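Local coordinates for polyphosphate kinase (Porphyromonas gingivalis, PDB 2O8R), which probably catalyses the reversible transfer of the terminal phosphate of ATP to a growing chain of inorganic polyphosphate, at residues 541-551 / 616-624; 559-570 / 581-591. The protein carries 3 engineered substitutions. All coordinates share one frame; numbering follows the deposited sequence.

How the contacts relate
Following the chain from the N terminus, strand 538-543 turns through residues 544-548 into helix 549-560; strand 564-569 comes back beside strand 538-543 in the same direction, and strand 585-589 adds itself on the far side of strand 564-569. Contact 2 pairs 559-570 with 581-591 and closes a short loop of ten residues. Contact 1 closes a much longer one, joining 541-551 to 616-624 across 64 residues, and contact 2 falls wholly within that span. The contacts meet where strand 538-543 bonds to strand 564-569, Leu541 with Asp566 and Ile568, and share helix 549-560; all four segments lie in the second C-terminal, PLD-like domain.

Contact 1 of 2, residues 541-551 / 616-624; sequences LKMNGLQDKNV and ADWMKRNLY
Met543, modelled as selenomethionine, lays its methyl over one face of the Trp618 indole: CE stands 3.5 Å from the centroid of the five-membered ring, only 6° off the normal. That makes a CH-pi contact, and SE, over the same ring, adds a Met-aromatic one. With chi1 at 64°, CG sits between the backbone N and carbonyl carbon, and the chain then curls at chi3 to bring the methyl down on the ring. Around the six-membered ring, Leu541 CD1 lies 3.7 Å from Trp618 CZ3, and Val551 CG1 reaches Trp618 CE3 obliquely at 3.5 Å, while Leu546 CD1 comes in at the edge. Ile520 of helix 516-532 and Trp601 also pack on this indole. Farther along, Val551 CG2 meets Leu623 CD1.

Backbone bonds flank this core. Trp618 N donates to Gly545 O, and Trp618 O is gripped twice, by Gln547 N at 3.0 Å and Asp548 N at 3.1 Å, from opposite faces of its carbonyl plane. Gln547 folds at chi2 (-92°) to present OE1 to Lys620 N, 3.1 Å away and almost in line with the amide C=O. Asp548 N-caps helix 549-560: its OD2 takes Val551 N at 2.9 Å on the anti side, and OD1 lies at the edge of the Tyr624 ring. At the other end, Asn544 N meets Asp617 OD1 at 3.0 Å from above the carboxylate plane, and the same oxygen is salt-bridged to Arg599. Asn544 also lies beside Arg570 and His597, predicted ATP-binding residues. This is a strand-to-helix turn at the C-terminal end of strand 538-543, which runs parallel to 564-569; bridged at Leu546 to Trp618, it packs against the segment leading from strand 610-614 into helix 620-624, and probably borders the nucleotide site of the PLD-like domain.

Contact 2 of 2, residues 559-570 / 581-591; sequences SEAGVEIDLIVR and QSRNIRVTRLV
Ile565 lies alongside Ile585, both pointing the same way, with their CD1 methyls 3.7 Å apart. They are the first matched pair of two parallel strands, 564-569 and 585-589, inside the mixed sheet of the PLD-like domain. Leu567 and Val587 continue this apolar face, Leu567 CD1 touching both Val587 CG2 and Ile585 CG2. Between the strands the bonds alternate, from Ile565 N to Asn584 O through to Val569 N and Thr588 O.

The other face carries Asp566 and Arg586, salt-bridged at 2.7 Å from OD2 to NH2, with Asp566 OD1 over one face of the guanidinium and the two planes almost perpendicular. Tyr538 OH also bonds to that OD2. Where helix 549-560 ends in a Schellman motif at Gly562, chi1 of -179° turns Ser559 OG toward segment 581-591, where it accepts Asn584 N at 2.8 Å. Ser559 O takes both Asn584 ND2 and Gly562 N, from opposite faces of its plane.

At the far end, beside Arg570 of the predicted ATP site, Arg589 NH1 bonds to Asn665, while Arg589 NE donates to Arg570 O at 2.9 Å, from above the carbonyl plane.

Contact 1 of 2, residues 541-551 / 616-624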
loop_
_atom_site.group_PDB
_atom_site.type_symbol
_atom_site.label_atom_id
_atom_site.label_comp_id
_atom_site.label_asym_id
_atom_site.label_seq_id
_atom_site.Cartn_x
_atom_site.Cartn_y
_atom_site.Cartn_z
ATOM N N LEU A 541 -25.049 -17.322 -24.504
ATOM C CA LEU A 541 -24.791 -16.018 -23.903
ATOM C C LEU A 541 -24.187 -16.142 -22.498
ATOM O O LEU A 541 -24.786 -16.747 -21.610
ATOM C CB LEU A 541 -26.094 -15.247 -23.811
ATOM C CG LEU A 541 -26.910 -14.877 -25.036
ATOM C CD1 LEU A 541 -28.189 -14.257 -24.524
ATOM C CD2 LEU A 541 -26.151 -13.896 -25.919
ATOM N N LYS A 542 -23.000 -15.569 -22.297
ATOM C CA LYS A 542 -22.336 -15.625 -20.996
ATOM C C LYS A 542 -22.036 -14.239 -20.464
ATOM O O LYS A 542 -21.400 -13.442 -21.142
ATOM C CB LYS A 542 -21.041 -16.402 -21.090
ATOM C CG LYS A 542 -20.213 -16.377 -19.816
ATOM C CD LYS A 542 -18.893 -17.119 -20.004
ATOM C CE LYS A 542 -18.082 -17.061 -18.763
ATOM N NZ LYS A 542 -18.661 -18.036 -17.840
HETATM N N MSE A 543 -22.495 -13.961 -19.249
HETATM C CA MSE A 543 -22.188 -12.699 -18.601
HETATM C C MSE A 543 -22.261 -12.757 -17.072
HETATM O O MSE A 543 -22.681 -13.754 -16.487
HETATM C CB MSE A 543 -23.108 -11.628 -19.118
HETATM C CG MSE A 543 -24.556 -11.855 -18.782
HETATM SE SE MSE A 543 -25.669 -10.946 -20.091
HETATM C CE MSE A 543 -24.264 -10.031 -21.130
ATOM N N ASN A 544 -21.820 -11.681 -16.434
ATOM C CA ASN A 544 -21.803 -11.615 -14.990
ATOM C C ASN A 544 -23.205 -11.334 -14.501
ATOM O O ASN A 544 -23.616 -11.833 -13.458
ATOM C CB ASN A 544 -20.826 -10.543 -14.488
ATOM C CG ASN A 544 -19.369 -10.891 -14.762
ATOM O OD1 ASN A 544 -18.748 -10.333 -15.664
ATOM N ND2 ASN A 544 -18.819 -11.807 -13.980
ATOM N N GLY A 545 -23.953 -10.556 -15.275
ATOM C CA GLY A 545 -25.296 -10.169 -14.866
ATOM C C GLY A 545 -26.283 -9.951 -15.988
ATOM O O GLY A 545 -25.937 -9.404 -17.034
ATOM N N LEU A 546 -27.519 -10.392 -15.749
ATOM C CA LEU A 546 -28.658 -10.127 -16.616
ATOM C C LEU A 546 -29.831 -9.595 -15.787
ATOM O O LEU A 546 -30.372 -10.278 -14.911
ATOM C CB LEU A 546 -29.064 -11.389 -17.373
ATOM C CG LEU A 546 -30.279 -11.221 -18.282
ATOM C CD1 LEU A 546 -30.034 -10.118 -19.278
ATOM C CD2 LEU A 546 -30.607 -12.530 -18.981
ATOM N N GLN A 547 -30.229 -8.366 -16.075
ATOM C CA GLN A 547 -31.177 -7.687 -15.223
ATOM C C GLN A 547 -32.071 -6.740 -16.032
ATOM O O GLN A 547 -33.158 -6.379 -15.580
ATOM C CB GLN A 547 -30.393 -6.945 -14.127
ATOM C CG GLN A 547 -31.205 -6.257 -13.051
ATOM C CD GLN A 547 -31.512 -4.814 -13.380
ATOM O OE1 GLN A 547 -31.019 -4.270 -14.370
ATOM N NE2 GLN A 547 -32.332 -4.184 -12.549
ATOM N N ASP A 548 -31.625 -6.346 -17.225
ATOM C CA ASP A 548 -32.381 -5.386 -18.023
ATOM C C ASP A 548 -33.712 -5.922 -18.519
ATOM O O ASP A 548 -33.743 -6.818 -19.360
ATOM C CB ASP A 548 -31.579 -4.893 -19.219
ATOM C CG ASP A 548 -32.338 -3.846 -20.018
ATOM O OD1 ASP A 548 -32.407 -2.682 -19.563
ATOM O OD2 ASP A 548 -32.885 -4.182 -21.088
ATOM N N LYS A 549 -34.803 -5.333 -18.025
ATOM C CA LYS A 549 -36.168 -5.761 -18.372
ATOM C C LYS A 549 -36.419 -5.885 -19.868
ATOM O O LYS A 549 -37.103 -6.810 -20.301
ATOM C CB LYS A 549 -37.217 -4.822 -17.773
ATOM C CG LYS A 549 -37.583 -5.092 -16.330
ATOM C CD LYS A 549 -38.708 -4.157 -15.908
ATOM C CE LYS A 549 -38.829 -4.019 -14.398
ATOM N NZ LYS A 549 -37.769 -3.153 -13.794
ATOM N N ASN A 550 -35.872 -4.967 -20.657
ATOM C CA ASN A 550 -36.135 -4.991 -22.087
ATOM C C ASN A 550 -35.501 -6.166 -22.789
ATOM O O ASN A 550 -36.193 -6.925 -23.461
ATOM C CB ASN A 550 -35.765 -3.677 -22.752
ATOM C CG ASN A 550 -36.821 -2.613 -22.538
ATOM O OD1 ASN A 550 -37.519 -2.602 -21.517
ATOM N ND2 ASN A 550 -36.955 -1.712 -23.506
ATOM N N VAL A 551 -34.200 -6.341 -22.603
ATOM C CA VAL A 551 -33.504 -7.446 -23.250
ATOM C C VAL A 551 -34.052 -8.778 -22.749
ATOM O O VAL A 551 -34.170 -9.728 -23.518
ATOM C CB VAL A 551 -31.978 -7.395 -23.041
ATOM C CG1 VAL A 551 -31.308 -8.254 -24.061
ATOM C CG2 VAL A 551 -31.479 -6.008 -23.208
ATOM N N ALA A 616 -19.573 -5.216 -21.423
ATOM C CA ALA A 616 -20.837 -5.026 -20.715
ATOM C C ALA A 616 -21.550 -6.321 -20.348
ATOM O O ALA A 616 -21.557 -7.277 -21.124
ATOM C CB ALA A 616 -21.768 -4.154 -21.542
ATOM N N ASP A 617 -22.136 -6.339 -19.153
ATOM C CA ASP A 617 -23.241 -7.236 -18.824
ATOM C C ASP A 617 -24.499 -6.525 -19.283
ATOM O O ASP A 617 -24.450 -5.354 -19.622
ATOM C CB ASP A 617 -23.349 -7.441 -17.324
ATOM C CG ASP A 617 -22.051 -7.842 -16.699
ATOM O OD1 ASP A 617 -21.450 -8.821 -17.172
ATOM O OD2 ASP A 617 -21.636 -7.182 -15.729
ATOM N N TRP A 618 -25.632 -7.210 -19.281
ATOM C CA TRP A 618 -26.873 -6.562 -19.675
ATOM C C TRP A 618 -27.669 -6.143 -18.445
ATOM O O TRP A 618 -28.679 -6.762 -18.081
ATOM C CB TRP A 618 -27.699 -7.467 -20.578
ATOM C CG TRP A 618 -27.053 -7.800 -21.876
ATOM C CD1 TRP A 618 -25.988 -7.169 -22.456
ATOM C CD2 TRP A 618 -27.457 -8.828 -22.791
ATOM N NE1 TRP A 618 -25.691 -7.760 -23.660
ATOM C CE2 TRP A 618 -26.579 -8.780 -23.889
ATOM C CE3 TRP A 618 -28.468 -9.791 -22.780
ATOM C CZ2 TRP A 618 -26.690 -9.648 -24.970
ATOM C CZ3 TRP A 618 -28.576 -10.656 -23.856
ATOM C CH2 TRP A 618 -27.691 -10.581 -24.932
HETATM N N MSE A 619 -27.187 -5.098 -17.791
HETATM C CA MSE A 619 -27.925 -4.475 -16.708
HETATM C C MSE A 619 -28.711 -3.319 -17.305
HETATM O O MSE A 619 -28.629 -3.076 -18.508
HETATM C CB MSE A 619 -26.958 -3.938 -15.668
HETATM C CG MSE A 619 -25.826 -4.869 -15.316
HETATM SE SE MSE A 619 -26.346 -6.473 -14.339
HETATM C CE MSE A 619 -24.662 -6.778 -13.374
ATOM N N LYS A 620 -29.467 -2.602 -16.476
ATOM C CA LYS A 620 -30.091 -1.347 -16.907
ATOM C C LYS A 620 -29.004 -0.296 -17.137
ATOM O O LYS A 620 -28.881 0.235 -18.237
ATOM C CB LYS A 620 -31.074 -0.856 -15.851
ATOM C CG LYS A 620 -31.813 0.428 -16.200
ATOM C CD LYS A 620 -33.273 0.152 -16.538
ATOM C CE LYS A 620 -34.215 0.951 -15.629
ATOM N NZ LYS A 620 -33.806 2.381 -15.483
ATOM N N ARG A 621 -28.197 -0.034 -16.103
ATOM C CA ARG A 621 -27.096 0.943 -16.175
ATOM C C ARG A 621 -26.022 0.665 -17.247
ATOM O O ARG A 621 -25.400 1.597 -17.752
ATOM C CB ARG A 621 -26.445 1.163 -14.793
ATOM C CG ARG A 621 -27.030 2.369 -14.015
ATOM C CD ARG A 621 -26.220 2.748 -12.768
ATOM N NE ARG A 621 -25.070 3.626 -13.037
ATOM C CZ ARG A 621 -25.012 4.924 -12.726
ATOM N NH1 ARG A 621 -26.039 5.523 -12.139
ATOM N NH2 ARG A 621 -23.925 5.631 -13.003
ATOM N N ASN A 622 -25.822 -0.601 -17.606
ATOM C CA ASN A 622 -24.809 -0.967 -18.597
ATOM C C ASN A 622 -25.135 -0.558 -20.037
ATOM O O ASN A 622 -24.290 0.009 -20.722
ATOM C CB ASN A 622 -24.533 -2.465 -18.539
ATOM C CG ASN A 622 -23.771 -2.870 -17.300
ATOM O OD1 ASN A 622 -23.701 -2.125 -16.325
ATOM N ND2 ASN A 622 -23.197 -4.063 -17.327
ATOM N N LEU A 623 -26.357 -0.838 -20.486
ATOM C CA LEU A 623 -26.744 -0.578 -21.876
ATOM C C LEU A 623 -27.146 0.873 -22.153
ATOM O O LEU A 623 -27.375 1.233 -23.308
ATOM C CB LEU A 623 -27.887 -1.508 -22.304
ATOM C CG LEU A 623 -27.760 -3.025 -22.100
ATOM C CD1 LEU A 623 -29.103 -3.647 -21.768
ATOM C CD2 LEU A 623 -27.146 -3.709 -23.300
ATOM N N TYR A 624 -27.236 1.697 -21.108
ATOM C CA TYR A 624 -27.726 3.072 -21.259
ATOM C C TYR A 624 -26.860 4.177 -20.642
ATOM O O TYR A 624 -26.674 5.229 -21.249
ATOM C CB TYR A 624 -29.165 3.177 -20.751
ATOM C CG TYR A 624 -30.128 2.230 -21.440
ATOM C CD1 TYR A 624 -30.485 2.414 -22.775
ATOM C CD2 TYR A 624 -30.681 1.149 -20.757
ATOM C CE1 TYR A 624 -31.368 1.545 -23.411
ATOM C CE2 TYR A 624 -31.564 0.275 -21.380
ATOM C CZ TYR A 624 -31.906 0.480 -22.706
ATOM O OH TYR A 624 -32.781 -0.380 -23.328
#

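Contact 2 of 2, residues 559-570 / 581-591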
loop_
_atom_site.group_PDB
_atom_site.type_symbol
_atom_site.label_atom_id
_atom_site.label_comp_id
_atom_site.label_asym_id
_atom_site.label_seq_id
_atom_site.Cartn_x
_atom_site.Cartn_y
_atom_site.Cartn_z
ATOM N N SER A 559 -37.614 -17.197 -26.884
ATOM C CA SER A 559 -37.977 -18.518 -26.374
ATOM C C SER A 559 -39.349 -18.940 -26.896
ATOM O O SER A 559 -39.482 -19.987 -27.545
ATOM C CB SER A 559 -37.975 -18.517 -24.845
ATOM O OG SER A 559 -38.293 -19.796 -24.328
ATOM N N GLU A 560 -40.350 -18.101 -26.619
ATOM C CA GLU A 560 -41.712 -18.264 -27.132
ATOM C C GLU A 560 -41.734 -18.578 -28.624
ATOM O O GLU A 560 -42.507 -19.423 -29.067
ATOM C CB GLU A 560 -42.527 -16.992 -26.868
ATOM C CG GLU A 560 -43.024 -16.839 -25.431
ATOM C CD GLU A 560 -43.575 -15.461 -25.129
ATOM O OE1 GLU A 560 -43.256 -14.510 -25.876
ATOM O OE2 GLU A 560 -44.331 -15.321 -24.138
ATOM N N ALA A 561 -40.865 -17.908 -29.384
ATOM C CA ALA A 561 -40.768 -18.082 -30.834
ATOM C C ALA A 561 -40.054 -19.359 -31.264
ATOM O O ALA A 561 -39.813 -19.547 -32.447
ATOM C CB ALA A 561 -40.058 -16.898 -31.449
ATOM N N GLY A 562 -39.684 -20.214 -30.315
ATOM C CA GLY A 562 -38.929 -21.411 -30.646
ATOM C C GLY A 562 -37.411 -21.264 -30.705
ATOM O O GLY A 562 -36.717 -22.229 -31.049
ATOM N N VAL A 563 -36.879 -20.083 -30.376
ATOM C CA VAL A 563 -35.418 -19.920 -30.256
ATOM C C VAL A 563 -34.910 -20.527 -28.935
ATOM O O VAL A 563 -35.413 -20.200 -27.858
ATOM C CB VAL A 563 -34.957 -18.429 -30.374
ATOM C CG1 VAL A 563 -33.437 -18.332 -30.378
ATOM C CG2 VAL A 563 -35.543 -17.744 -31.627
ATOM N N GLU A 564 -33.925 -21.420 -29.034
ATOM C CA GLU A 564 -33.285 -22.045 -27.867
ATOM C C GLU A 564 -32.147 -21.190 -27.303
ATOM O O GLU A 564 -31.298 -20.679 -28.050
ATOM C CB GLU A 564 -32.701 -23.392 -28.252
ATOM C CG GLU A 564 -33.699 -24.493 -28.468
ATOM C CD GLU A 564 -33.034 -25.858 -28.465
ATOM O OE1 GLU A 564 -31.778 -25.921 -28.486
ATOM O OE2 GLU A 564 -33.771 -26.866 -28.427
ATOM N N ILE A 565 -32.120 -21.050 -25.980
ATOM C CA ILE A 565 -31.150 -20.173 -25.327
ATOM C C ILE A 565 -30.390 -20.821 -24.150
ATOM O O ILE A 565 -30.999 -21.308 -23.186
ATOM C CB ILE A 565 -31.813 -18.850 -24.845
ATOM C CG1 ILE A 565 -32.775 -18.286 -25.900
ATOM C CG2 ILE A 565 -30.744 -17.824 -24.499
ATOM C CD1 ILE A 565 -33.582 -17.090 -25.441
ATOM N N ASP A 566 -29.059 -20.813 -24.240
ATOM C CA ASP A 566 -28.204 -21.119 -23.098
ATOM C C ASP A 566 -27.604 -19.849 -22.495
ATOM O O ASP A 566 -26.834 -19.141 -23.150
ATOM C CB ASP A 566 -27.078 -22.052 -23.509
ATOM C CG ASP A 566 -27.390 -23.496 -23.238
ATOM O OD1 ASP A 566 -27.789 -23.834 -22.104
ATOM O OD2 ASP A 566 -27.220 -24.307 -24.166
ATOM N N LEU A 567 -27.967 -19.574 -21.248
ATOM C CA LEU A 567 -27.413 -18.468 -20.488
ATOM C C LEU A 567 -26.435 -19.005 -19.476
ATOM O O LEU A 567 -26.767 -19.906 -18.713
ATOM C CB LEU A 567 -28.509 -17.730 -19.726
ATOM C CG LEU A 567 -29.432 -16.822 -20.538
ATOM C CD1 LEU A 567 -30.584 -16.348 -19.680
ATOM C CD2 LEU A 567 -28.663 -15.637 -21.078
ATOM N N ILE A 568 -25.226 -18.453 -19.468
ATOM C CA ILE A 568 -24.255 -18.726 -18.415
ATOM C C ILE A 568 -24.024 -17.416 -17.646
ATOM O O ILE A 568 -23.253 -16.543 -18.068
ATOM C CB ILE A 568 -22.954 -19.314 -18.994
ATOM C CG1 ILE A 568 -23.254 -20.571 -19.818
ATOM C CG2 ILE A 568 -21.978 -19.653 -17.894
ATOM C CD1 ILE A 568 -22.031 -21.189 -20.485
ATOM N N VAL A 569 -24.747 -17.268 -16.538
ATOM C CA VAL A 569 -24.728 -16.045 -15.724
ATOM C C VAL A 569 -24.374 -16.336 -14.273
ATOM O O VAL A 569 -25.116 -17.043 -13.597
ATOM C CB VAL A 569 -26.088 -15.355 -15.731
ATOM C CG1 VAL A 569 -26.069 -14.134 -14.815
ATOM C CG2 VAL A 569 -26.439 -14.946 -17.131
ATOM N N ARG A 570 -23.256 -15.799 -13.783
ATOM C CA ARG A 570 -22.836 -16.157 -12.428
ATOM C C ARG A 570 -23.514 -15.332 -11.348
ATOM O O ARG A 570 -23.852 -15.853 -10.287
ATOM C CB ARG A 570 -21.311 -16.189 -12.257
ATOM C CG ARG A 570 -20.615 -14.908 -12.533
ATOM C CD ARG A 570 -19.290 -14.801 -11.808
ATOM N NE ARG A 570 -19.036 -13.379 -11.583
ATOM C CZ ARG A 570 -18.928 -12.807 -10.391
ATOM N NH1 ARG A 570 -18.974 -13.541 -9.286
ATOM N NH2 ARG A 570 -18.739 -11.502 -10.306
ATOM N N GLN A 581 -42.831 -18.928 -20.704
ATOM C CA GLN A 581 -42.203 -17.881 -21.523
ATOM C C GLN A 581 -40.701 -18.076 -21.707
ATOM O O GLN A 581 -40.076 -17.402 -22.527
ATOM C CB GLN A 581 -42.480 -16.496 -20.943
ATOM C CG GLN A 581 -43.958 -16.215 -20.688
ATOM C CD GLN A 581 -44.391 -16.459 -19.246
ATOM O OE1 GLN A 581 -44.878 -15.551 -18.586
ATOM N NE2 GLN A 581 -44.230 -17.683 -18.764
ATOM N N SER A 582 -40.141 -19.006 -20.937
ATOM C CA SER A 582 -38.716 -19.284 -20.919
ATOM C C SER A 582 -38.495 -20.772 -21.151
ATOM O O SER A 582 -37.429 -21.321 -20.838
ATOM C CB SER A 582 -38.121 -18.869 -19.573
ATOM O OG SER A 582 -38.508 -19.766 -18.539
ATOM N N ARG A 583 -39.518 -21.410 -21.713
ATOM C CA ARG A 583 -39.530 -22.844 -21.970
ATOM C C ARG A 583 -38.306 -23.324 -22.745
ATOM O O ARG A 583 -37.814 -24.417 -22.497
ATOM C CB ARG A 583 -40.853 -23.233 -22.648
ATOM C CG ARG A 583 -40.824 -24.397 -23.640
ATOM C CD ARG A 583 -42.234 -24.924 -23.961
ATOM N NE ARG A 583 -43.262 -23.878 -23.977
ATOM C CZ ARG A 583 -44.257 -23.781 -23.096
ATOM N NH1 ARG A 583 -44.381 -24.668 -22.113
ATOM N NH2 ARG A 583 -45.136 -22.794 -23.197
ATOM N N ASN A 584 -37.804 -22.502 -23.655
ATOM C CA ASN A 584 -36.617 -22.862 -24.429
ATOM C C ASN A 584 -35.303 -22.298 -23.904
ATOM O O ASN A 584 -34.301 -22.300 -24.623
ATOM C CB ASN A 584 -36.797 -22.435 -25.874
ATOM C CG ASN A 584 -37.822 -23.258 -26.582
ATOM O OD1 ASN A 584 -37.898 -24.466 -26.377
ATOM N ND2 ASN A 584 -38.628 -22.618 -27.418
ATOM N N ILE A 585 -35.309 -21.818 -22.660
ATOM C CA ILE A 585 -34.110 -21.253 -22.051
ATOM C C ILE A 585 -33.544 -22.150 -20.951
ATOM O O ILE A 585 -34.287 -22.640 -20.101
ATOM C CB ILE A 585 -34.371 -19.833 -21.502
ATOM C CG1 ILE A 585 -35.153 -19.010 -22.532
ATOM C CG2 ILE A 585 -33.043 -19.139 -21.147
ATOM C CD1 ILE A 585 -35.365 -17.560 -22.177
ATOM N N ARG A 586 -32.231 -22.376 -20.991
ATOM C CA ARG A 586 -31.502 -23.021 -19.885
ATOM C C ARG A 586 -30.554 -22.019 -19.236
ATOM O O ARG A 586 -29.795 -21.336 -19.918
ATOM C CB ARG A 586 -30.705 -24.239 -20.361
ATOM C CG ARG A 586 -31.550 -25.447 -20.681
ATOM C CD ARG A 586 -30.769 -26.751 -20.659
ATOM N NE ARG A 586 -29.444 -26.688 -21.290
ATOM C CZ ARG A 586 -29.197 -26.631 -22.603
ATOM N NH1 ARG A 586 -30.183 -26.578 -23.503
ATOM N NH2 ARG A 586 -27.935 -26.608 -23.016
ATOM N N VAL A 587 -30.604 -21.939 -17.914
ATOM C CA VAL A 587 -29.792 -20.987 -17.174
ATOM C C VAL A 587 -28.752 -21.699 -16.316
ATOM O O VAL A 587 -29.076 -22.449 -15.382
ATOM C CB VAL A 587 -30.660 -20.089 -16.291
ATOM C CG1 VAL A 587 -29.792 -19.194 -15.426
ATOM C CG2 VAL A 587 -31.590 -19.260 -17.155
ATOM N N THR A 588 -27.494 -21.447 -16.643
ATOM C CA THR A 588 -26.394 -22.033 -15.911
ATOM C C THR A 588 -25.616 -20.965 -15.161
ATOM O O THR A 588 -25.183 -19.971 -15.741
ATOM C CB THR A 588 -25.468 -22.802 -16.850
ATOM O OG1 THR A 588 -26.231 -23.822 -17.509
ATOM C CG2 THR A 588 -24.310 -23.435 -16.085
ATOM N N ARG A 589 -25.477 -21.166 -13.860
ATOM C CA ARG A 589 -24.544 -20.393 -13.075
ATOM C C ARG A 589 -23.307 -21.239 -12.798
ATOM O O ARG A 589 -23.388 -22.300 -12.172
ATOM C CB ARG A 589 -25.182 -19.972 -11.773
ATOM C CG ARG A 589 -24.214 -19.480 -10.739
ATOM C CD ARG A 589 -24.975 -19.158 -9.480
ATOM N NE ARG A 589 -25.722 -17.928 -9.664
ATOM C CZ ARG A 589 -26.858 -17.636 -9.049
ATOM N NH1 ARG A 589 -27.396 -18.497 -8.199
ATOM N NH2 ARG A 589 -27.456 -16.479 -9.293
ATOM N N LEU A 590 -22.167 -20.767 -13.290
ATOM C CA LEU A 590 -20.895 -21.405 -13.012
ATOM C C LEU A 590 -20.103 -20.568 -12.020
ATOM O O LEU A 590 -19.735 -19.431 -12.318
ATOM C CB LEU A 590 -20.093 -21.596 -14.302
ATOM C CG LEU A 590 -18.741 -22.280 -14.092
ATOM C CD1 LEU A 590 -18.927 -23.664 -13.479
ATOM C CD2 LEU A 590 -17.950 -22.343 -15.402
ATOM N N VAL A 591 -19.869 -21.140 -10.844
ATOM C CA VAL A 591 -19.007 -20.567 -9.807
ATOM C C VAL A 591 -17.970 -21.626 -9.428
ATOM O O VAL A 591 -18.318 -22.772 -9.131
ATOM C CB VAL A 591 -19.816 -20.165 -8.557
ATOM C CG1 VAL A 591 -18.927 -20.050 -7.308
ATOM C CG2 VAL A 591 -20.565 -18.885 -8.812
HETATM O O HOH W 1 -27.353 -22.761 -19.608
#